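Local atomic coordinates of aminotransferase, classes I and II (Silicibacter pomeroyi DSS-3, PDB entry 3H14), a protein that probably transfers amino groups from L-aspartate to 2-oxoglutarate with the help of pyridoxal 5'-phosphate, as a class I aminotransferase. Residues Asn5-Ala10 against Ile131-Gly136; Val87-Gly92 against Thr214-Thr219. All blocks are in the same frame, centred on the assembly; numbering follows the deposited sequence.

How the contacts relate
From the N terminus the segments come in the order 5-10, 87-92, 131-136 and 214-219. Contact 1 closes a loop of 120 intervening residues. Contact 2 opens within that loop and closes, after 121 residues of its own, beyond it, so the two loops cross. Contact 1 ties the N-terminal arm to the end of helix 126-134, just before edge strand 138-143 of the seven-stranded sheet. Contact 2 joins the loop leading into the other edge strand, 94-97, to the turn before strand 223-227. Their centres are 33 Å apart, and their nearest atoms are about 17 Å apart. They lie near opposite edge strands of this sheet, 138-143 and 94-97.

Contact 1 (Asn5-Ala10 against Ile131-Gly136); sequences NSSRSA and ILRALG
Arg-133 grips the carbonyl of Ser-7. NH1 donates to Ser-7 O at 2.6 Å, with an N-H...O angle of 142°. NH2 adds a weak bond to the same oxygen. Ser-7 O also takes the backbone N-H of Ala-10, which closes the type I turn from Ser-7 to Ala-10. Ala-10 O lies 3.1 Å above the guanidinium plane of Arg-133, toward its rim, and Ala-10 CB sits 3.7 Å from Arg-133 NH2. The Arg-133 chain reaches this turn extended from CG to NE.

Backbones are close beside this grip. Ala-134 CA approaches Arg-8 O at 3.5 Å in a nearly straight C-H...O contact. Arg-8 CB rests 3.4 Å from Arg-133 O. Arg-8 CD meets Ala-134 O at 3.1 Å.

The outer side is looser. A bend at chi3 (78°) carries NE round, and the Arg-8 guanidinium lies with one face over the Leu-135 to Gly-136 backbone. Leu-135 C stands 3.8 Å above its centre. Arg-8 is an exposed residue, and its guanidinium makes no hydrogen bond to Leu-135 or Gly-136. The Leu-135 side chain points away from the arm and packs on Leu-105 and Phe-108 of helix 100-111.

The N-terminal turn thus covers the end of helix 126-134, which finishes in a Schellman motif with Gly-136, at positive phi, as its C' residue.

Contact 2 (Val87-Gly92 against Thr214-Thr219); sequences VDLDPG and TALELT
The carboxylate of Glu-217 is the one flat side-chain group among the touching residues, and it stands beyond the methylene that meets Val-87. Its OE1 accepts the N-H of Thr-214 on the anti side, with the donor 33° out of the carboxylate plane; this bond is 3.3 Å from Thr-214 N to OE1. No atom of 87-92 packs on either face of the carboxylate. The contact is made nearer the backbone, where Val-87 CG2 touches Glu-217 CG at 3.8 Å. The two side chains cross obliquely.

Val-87 is the centre of the contact, and its two methyls divide the work. CG1 lies anti to the backbone N (chi1 161°) and faces Leu-216 CB at 4.4 Å. CG2 serves Glu-217 and also comes within 4.2 Å of Thr-214 CG2. Next to this, Leu-89 and Leu-216 meet through their CD1 methyls, again at 4.4 Å. This is apolar packing of moderate closeness, without a polar bond between the segments.

Thr-214 has its strongest polar partner outside the contact: its OG1 is hydrogen-bonded to Glu-201 OE1. OG1 also receives a weak bond from Leu-216 N. Glu-201 OE2 takes Ala-215 N. Glu-201 therefore holds the start of the 3-10 turn 215-217.

The contact lies at the 94-97, 240-243 and 223-227 side of the mixed seven-stranded sheet in the large domain of this fold type I aminotransferase. Tyr-81 and Tyr-85 of helix 71-85 border it. Val-243 of strand 240-243 packs against Leu-89 and Leu-216. Leu-218, just after the turn, packs on helix 180-192.

Contact 1 (Asn5-Ala10 against Ile131-Gly136)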
ATOM      1  N   ASN A   5      -7.617   5.891 -29.418  1.00 24.74           N
ATOM      2  CA  ASN A   5      -7.532   5.328 -28.088  1.00 23.96           C
ATOM      3  C   ASN A   5      -8.889   5.176 -27.495  1.00 23.16           C
ATOM      4  O   ASN A   5      -9.845   5.880 -27.853  1.00 22.41           O
ATOM      5  CB  ASN A   5      -6.648   6.183 -27.171  1.00 24.15           C
ATOM      6  CG  ASN A   5      -5.236   6.124 -27.568  1.00 24.93           C
ATOM      7  OD1 ASN A   5      -4.591   5.053 -27.494  1.00 26.86           O
ATOM      8  ND2 ASN A   5      -4.721   7.230 -28.035  1.00 21.95           N
ATOM      9  N   SER A   6      -8.962   4.228 -26.584  1.00 21.88           N
ATOM     10  CA  SER A   6     -10.158   3.899 -25.863  1.00 22.27           C
ATOM     11  C   SER A   6     -10.427   4.851 -24.695  1.00 22.25           C
ATOM     12  O   SER A   6      -9.531   5.584 -24.238  1.00 20.65           O
ATOM     13  CB  SER A   6      -9.945   2.515 -25.275  1.00 22.34           C
ATOM     14  OG  SER A   6      -8.826   2.564 -24.432  1.00 23.27           O
ATOM     15  N   SER A   7     -11.661   4.781 -24.203  1.00 23.06           N
ATOM     16  CA  SER A   7     -12.070   5.389 -22.938  0.50 23.57           C
ATOM     17  C   SER A   7     -11.276   4.858 -21.745  1.00 23.74           C
ATOM     18  O   SER A   7     -10.791   5.619 -20.895  1.00 22.16           O
ATOM     19  CB  SER A   7     -13.549   5.087 -22.691  0.50 24.19           C
ATOM     20  OG  SER A   7     -14.055   5.859 -21.624  0.50 24.82           O
ATOM     21  N   ARG A   8     -11.152   3.535 -21.651  1.00 23.74           N
ATOM     22  CA  ARG A   8     -10.450   2.948 -20.497  1.00 23.78           C
ATOM     23  C   ARG A   8      -8.985   3.375 -20.387  1.00 24.39           C
ATOM     24  O   ARG A   8      -8.379   3.278 -19.297  1.00 24.21           O
ATOM     25  CB  ARG A   8     -10.631   1.387 -20.434  1.00 23.14           C
ATOM     26  CG  ARG A   8     -10.363   0.673 -21.658  1.00 22.39           C
ATOM     27  CD  ARG A   8     -10.269  -0.839 -21.427  1.00 22.16           C
ATOM     28  NE  ARG A   8     -11.564  -1.477 -21.282  1.00 19.71           N
ATOM     29  CZ  ARG A   8     -11.750  -2.793 -21.121  1.00 21.21           C
ATOM     30  NH1 ARG A   8     -10.726  -3.594 -21.029  1.00 19.39           N
ATOM     31  NH2 ARG A   8     -12.963  -3.275 -21.011  1.00 21.15           N
ATOM     32  N   SER A   9      -8.419   3.864 -21.494  1.00 25.77           N
ATOM     33  CA  SER A   9      -7.024   4.346 -21.552  1.00 26.54           C
ATOM     34  C   SER A   9      -6.784   5.745 -20.954  1.00 28.60           C
ATOM     35  O   SER A   9      -5.632   6.154 -20.783  1.00 29.62           O
ATOM     36  CB  SER A   9      -6.500   4.370 -23.011  1.00 26.42           C
ATOM     37  OG  SER A   9      -6.854   5.562 -23.702  1.00 26.52           O
ATOM     38  N   ALA A  10      -7.850   6.489 -20.688  1.00 29.39           N
ATOM     39  CA  ALA A  10      -7.727   7.850 -20.217  1.00 31.35           C
ATOM     40  C   ALA A  10      -7.586   7.832 -18.685  1.00 32.47           C
ATOM     41  O   ALA A  10      -8.399   8.419 -17.979  1.00 33.02           O
ATOM     42  CB  ALA A  10      -8.928   8.657 -20.657  1.00 30.58           C
ATOM     43  N   ILE A 131      -6.646   1.313 -12.019  1.00 16.79           N
ATOM     44  CA  ILE A 131      -6.685  -0.099 -12.478  1.00 17.38           C
ATOM     45  C   ILE A 131      -8.125  -0.529 -12.719  1.00 16.96           C
ATOM     46  O   ILE A 131      -8.417  -1.152 -13.721  1.00 18.05           O
ATOM     47  CB  ILE A 131      -6.034  -1.057 -11.480  1.00 16.90           C
ATOM     48  CG1 ILE A 131      -4.536  -0.809 -11.389  1.00 15.84           C
ATOM     49  CG2 ILE A 131      -6.290  -2.573 -11.866  1.00 16.63           C
ATOM     50  CD1 ILE A 131      -3.842  -1.591 -10.223  1.00 18.09           C
ATOM     51  N   LEU A 132      -9.040  -0.181 -11.815  1.00 17.23           N
ATOM     52  CA  LEU A 132     -10.463  -0.473 -12.053  1.00 17.17           C
ATOM     53  C   LEU A 132     -11.005   0.137 -13.336  1.00 18.59           C
ATOM     54  O   LEU A 132     -11.607  -0.541 -14.177  1.00 15.66           O
ATOM     55  CB  LEU A 132     -11.293  -0.067 -10.847  1.00 17.46           C
ATOM     56  CG  LEU A 132     -11.159  -0.979  -9.625  1.00 16.21           C
ATOM     57  CD1 LEU A 132     -11.588  -0.256  -8.324  1.00 15.46           C
ATOM     58  CD2 LEU A 132     -11.976  -2.285  -9.777  1.00 15.82           C
ATOM     59  N   ARG A 133     -10.713   1.416 -13.556  1.00 19.16           N
ATOM     60  CA  ARG A 133     -11.143   2.098 -14.771  1.00 21.43           C
ATOM     61  C   ARG A 133     -10.484   1.511 -16.033  1.00 20.13           C
ATOM     62  O   ARG A 133     -11.138   1.359 -17.087  1.00 20.96           O
ATOM     63  CB  ARG A 133     -10.750   3.583 -14.648  1.00 21.53           C
ATOM     64  CG  ARG A 133     -11.419   4.492 -15.617  1.00 27.24           C
ATOM     65  CD  ARG A 133     -10.859   5.960 -15.566  1.00 28.58           C
ATOM     66  NE  ARG A 133     -11.486   6.796 -16.600  1.00 36.18           N
ATOM     67  CZ  ARG A 133     -11.199   6.717 -17.899  1.00 35.73           C
ATOM     68  NH1 ARG A 133     -10.264   5.871 -18.313  1.00 39.14           N
ATOM     69  NH2 ARG A 133     -11.834   7.495 -18.775  1.00 35.33           N
ATOM     70  N   ALA A 134      -9.191   1.228 -15.934  1.00 19.59           N
ATOM     71  CA  ALA A 134      -8.403   0.639 -17.040  1.00 20.20           C
ATOM     72  C   ALA A 134      -8.953  -0.702 -17.533  1.00 19.53           C
ATOM     73  O   ALA A 134      -8.768  -1.063 -18.698  1.00 19.16           O
ATOM     74  CB  ALA A 134      -6.951   0.459 -16.629  1.00 19.92           C
ATOM     75  N   LEU A 135      -9.628  -1.399 -16.638  1.00 18.94           N
ATOM     76  CA  LEU A 135     -10.271  -2.689 -16.928  1.00 19.00           C
ATOM     77  C   LEU A 135     -11.765  -2.600 -17.313  1.00 19.15           C
ATOM     78  O   LEU A 135     -12.458  -3.632 -17.467  1.00 17.65           O
ATOM     79  CB  LEU A 135     -10.119  -3.577 -15.697  1.00 19.74           C
ATOM     80  CG  LEU A 135      -8.674  -4.022 -15.463  1.00 19.63           C
ATOM     81  CD1 LEU A 135      -8.576  -4.830 -14.130  1.00 19.32           C
ATOM     82  CD2 LEU A 135      -8.122  -4.836 -16.603  1.00 19.28           C
ATOM     83  N   GLY A 136     -12.275  -1.378 -17.459  1.00 19.10           N
ATOM     84  CA  GLY A 136     -13.676  -1.152 -17.744  1.00 18.13           C
ATOM     85  C   GLY A 136     -14.613  -1.327 -16.582  1.00 17.99           C
ATOM     86  O   GLY A 136     -15.822  -1.544 -16.760  1.00 19.27           O
TER

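Contact 2 (Val87-Gly92 against Thr214-Thr219)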
ATOM      1  N   VAL A  87      -3.638 -18.750  11.775  1.00 33.44           N
ATOM      2  CA  VAL A  87      -4.561 -19.272  10.773  1.00 33.39           C
ATOM      3  C   VAL A  87      -3.981 -20.508  10.090  1.00 34.10           C
ATOM      4  O   VAL A  87      -2.875 -20.457   9.559  1.00 34.72           O
ATOM      5  CB  VAL A  87      -4.913 -18.208   9.709  1.00 33.21           C
ATOM      6  CG1 VAL A  87      -5.468 -18.853   8.477  1.00 31.61           C
ATOM      7  CG2 VAL A  87      -5.922 -17.213  10.276  1.00 32.77           C
ATOM      8  N   ASP A  88      -4.736 -21.607  10.096  1.00 34.95           N
ATOM      9  CA  ASP A  88      -4.345 -22.842   9.415  1.00 35.62           C
ATOM     10  C   ASP A  88      -4.790 -22.747   7.960  1.00 34.81           C
ATOM     11  O   ASP A  88      -5.984 -22.763   7.669  1.00 35.58           O
ATOM     12  CB  ASP A  88      -5.001 -24.049  10.097  1.00 37.00           C
ATOM     13  CG  ASP A  88      -4.418 -25.394   9.632  1.00 40.83           C
ATOM     14  OD1 ASP A  88      -3.623 -25.985  10.407  1.00 46.43           O
ATOM     15  OD2 ASP A  88      -4.756 -25.865   8.511  1.00 44.70           O
ATOM     16  N   LEU A  89      -3.834 -22.645   7.040  1.00 33.26           N
ATOM     17  CA  LEU A  89      -4.156 -22.394   5.646  1.00 32.14           C
ATOM     18  C   LEU A  89      -3.552 -23.454   4.764  1.00 31.38           C
ATOM     19  O   LEU A  89      -2.387 -23.760   4.894  1.00 30.76           O
ATOM     20  CB  LEU A  89      -3.626 -21.019   5.229  1.00 31.88           C
ATOM     21  CG  LEU A  89      -3.918 -20.515   3.806  1.00 32.36           C
ATOM     22  CD1 LEU A  89      -5.428 -20.296   3.580  1.00 33.08           C
ATOM     23  CD2 LEU A  89      -3.111 -19.230   3.534  1.00 30.55           C
ATOM     24  N   ASP A  90      -4.355 -23.989   3.857  1.00 31.41           N
ATOM     25  CA  ASP A  90      -3.889 -24.929   2.860  1.00 31.85           C
ATOM     26  C   ASP A  90      -3.055 -24.163   1.823  1.00 31.42           C
ATOM     27  O   ASP A  90      -3.503 -23.127   1.322  1.00 31.98           O
ATOM     28  CB  ASP A  90      -5.097 -25.595   2.208  1.00 32.42           C
ATOM     29  CG  ASP A  90      -4.745 -26.409   0.985  1.00 35.31           C
ATOM     30  OD1 ASP A  90      -3.695 -27.070   0.955  1.00 38.09           O
ATOM     31  OD2 ASP A  90      -5.547 -26.381   0.034  1.00 42.21           O
ATOM     32  N   PRO A  91      -1.825 -24.630   1.533  1.00 30.50           N
ATOM     33  CA  PRO A  91      -1.015 -23.983   0.484  1.00 30.01           C
ATOM     34  C   PRO A  91      -1.620 -23.980  -0.898  1.00 28.55           C
ATOM     35  O   PRO A  91      -1.248 -23.153  -1.717  1.00 29.01           O
ATOM     36  CB  PRO A  91       0.305 -24.770   0.490  1.00 30.12           C
ATOM     37  CG  PRO A  91       0.102 -25.932   1.376  1.00 29.93           C
ATOM     38  CD  PRO A  91      -1.089 -25.705   2.227  1.00 31.00           C
ATOM     39  N   GLY A  92      -2.560 -24.882  -1.152  1.00 27.48           N
ATOM     40  CA  GLY A  92      -3.297 -24.897  -2.408  1.00 26.84           C
ATOM     41  C   GLY A  92      -4.077 -23.618  -2.655  1.00 25.97           C
ATOM     42  O   GLY A  92      -4.407 -23.311  -3.787  1.00 26.18           O
ATOM     43  N   THR A 214      -5.608 -10.372   9.482  1.00 23.98           N
ATOM     44  CA  THR A 214      -5.920 -10.888   8.154  1.00 24.06           C
ATOM     45  C   THR A 214      -7.415 -11.149   8.064  1.00 24.59           C
ATOM     46  O   THR A 214      -8.024 -11.597   9.025  1.00 24.20           O
ATOM     47  CB  THR A 214      -5.117 -12.160   7.742  1.00 23.93           C
ATOM     48  OG1 THR A 214      -5.467 -12.511   6.401  1.00 24.92           O
ATOM     49  CG2 THR A 214      -5.422 -13.357   8.607  1.00 24.67           C
ATOM     50  N   ALA A 215      -8.007 -10.815   6.918  1.00 24.60           N
ATOM     51  CA  ALA A 215      -9.406 -11.112   6.656  1.00 25.10           C
ATOM     52  C   ALA A 215      -9.719 -12.592   6.818  1.00 25.67           C
ATOM     53  O   ALA A 215     -10.855 -12.941   7.125  1.00 26.24           O
ATOM     54  CB  ALA A 215      -9.799 -10.662   5.279  1.00 24.29           C
ATOM     55  N   LEU A 216      -8.714 -13.445   6.635  1.00 26.01           N
ATOM     56  CA  LEU A 216      -8.841 -14.906   6.866  1.00 26.81           C
ATOM     57  C   LEU A 216      -9.198 -15.295   8.312  1.00 27.71           C
ATOM     58  O   LEU A 216      -9.727 -16.358   8.541  1.00 29.14           O
ATOM     59  CB  LEU A 216      -7.563 -15.610   6.419  1.00 25.77           C
ATOM     60  CG  LEU A 216      -7.219 -15.330   4.944  1.00 25.92           C
ATOM     61  CD1 LEU A 216      -5.968 -16.060   4.558  1.00 26.61           C
ATOM     62  CD2 LEU A 216      -8.352 -15.756   4.028  1.00 27.68           C
ATOM     63  N   GLU A 217      -8.933 -14.431   9.275  1.00 28.98           N
ATOM     64  CA  GLU A 217      -9.348 -14.658  10.666  1.00 29.27           C
ATOM     65  C   GLU A 217     -10.864 -14.514  10.864  1.00 30.21           C
ATOM     66  O   GLU A 217     -11.380 -14.899  11.914  1.00 31.06           O
ATOM     67  CB  GLU A 217      -8.642 -13.687  11.609  1.00 29.14           C
ATOM     68  CG  GLU A 217      -7.128 -13.930  11.833  1.00 30.25           C
ATOM     69  CD  GLU A 217      -6.499 -12.878  12.732  1.00 30.67           C
ATOM     70  OE1 GLU A 217      -5.642 -12.080  12.270  1.00 31.85           O
ATOM     71  OE2 GLU A 217      -6.885 -12.817  13.913  1.00 33.23           O
ATOM     72  N   LEU A 218     -11.561 -13.924   9.888  1.00 30.47           N
ATOM     73  CA  LEU A 218     -13.010 -13.670   9.966  1.00 30.62           C
ATOM     74  C   LEU A 218     -13.811 -14.402   8.915  1.00 30.57           C
ATOM     75  O   LEU A 218     -14.962 -14.729   9.158  1.00 31.16           O
ATOM     76  CB  LEU A 218     -13.315 -12.171   9.853  1.00 30.64           C
ATOM     77  CG  LEU A 218     -12.902 -11.413  11.126  1.00 33.13           C
ATOM     78  CD1 LEU A 218     -12.097 -10.168  10.805  1.00 33.73           C
ATOM     79  CD2 LEU A 218     -14.074 -11.106  12.058  1.00 32.03           C
ATOM     80  N   THR A 219     -13.240 -14.621   7.732  1.00 30.78           N
ATOM     81  CA  THR A 219     -13.947 -15.357   6.676  1.00 30.77           C
ATOM     82  C   THR A 219     -12.979 -15.991   5.708  1.00 30.69           C
ATOM     83  O   THR A 219     -11.854 -15.537   5.579  1.00 29.81           O
ATOM     84  CB  THR A 219     -14.888 -14.430   5.855  1.00 31.31           C
ATOM     85  OG1 THR A 219     -15.718 -15.220   4.981  1.00 31.04           O
ATOM     86  CG2 THR A 219     -14.071 -13.386   5.028  1.00 30.29           C
TER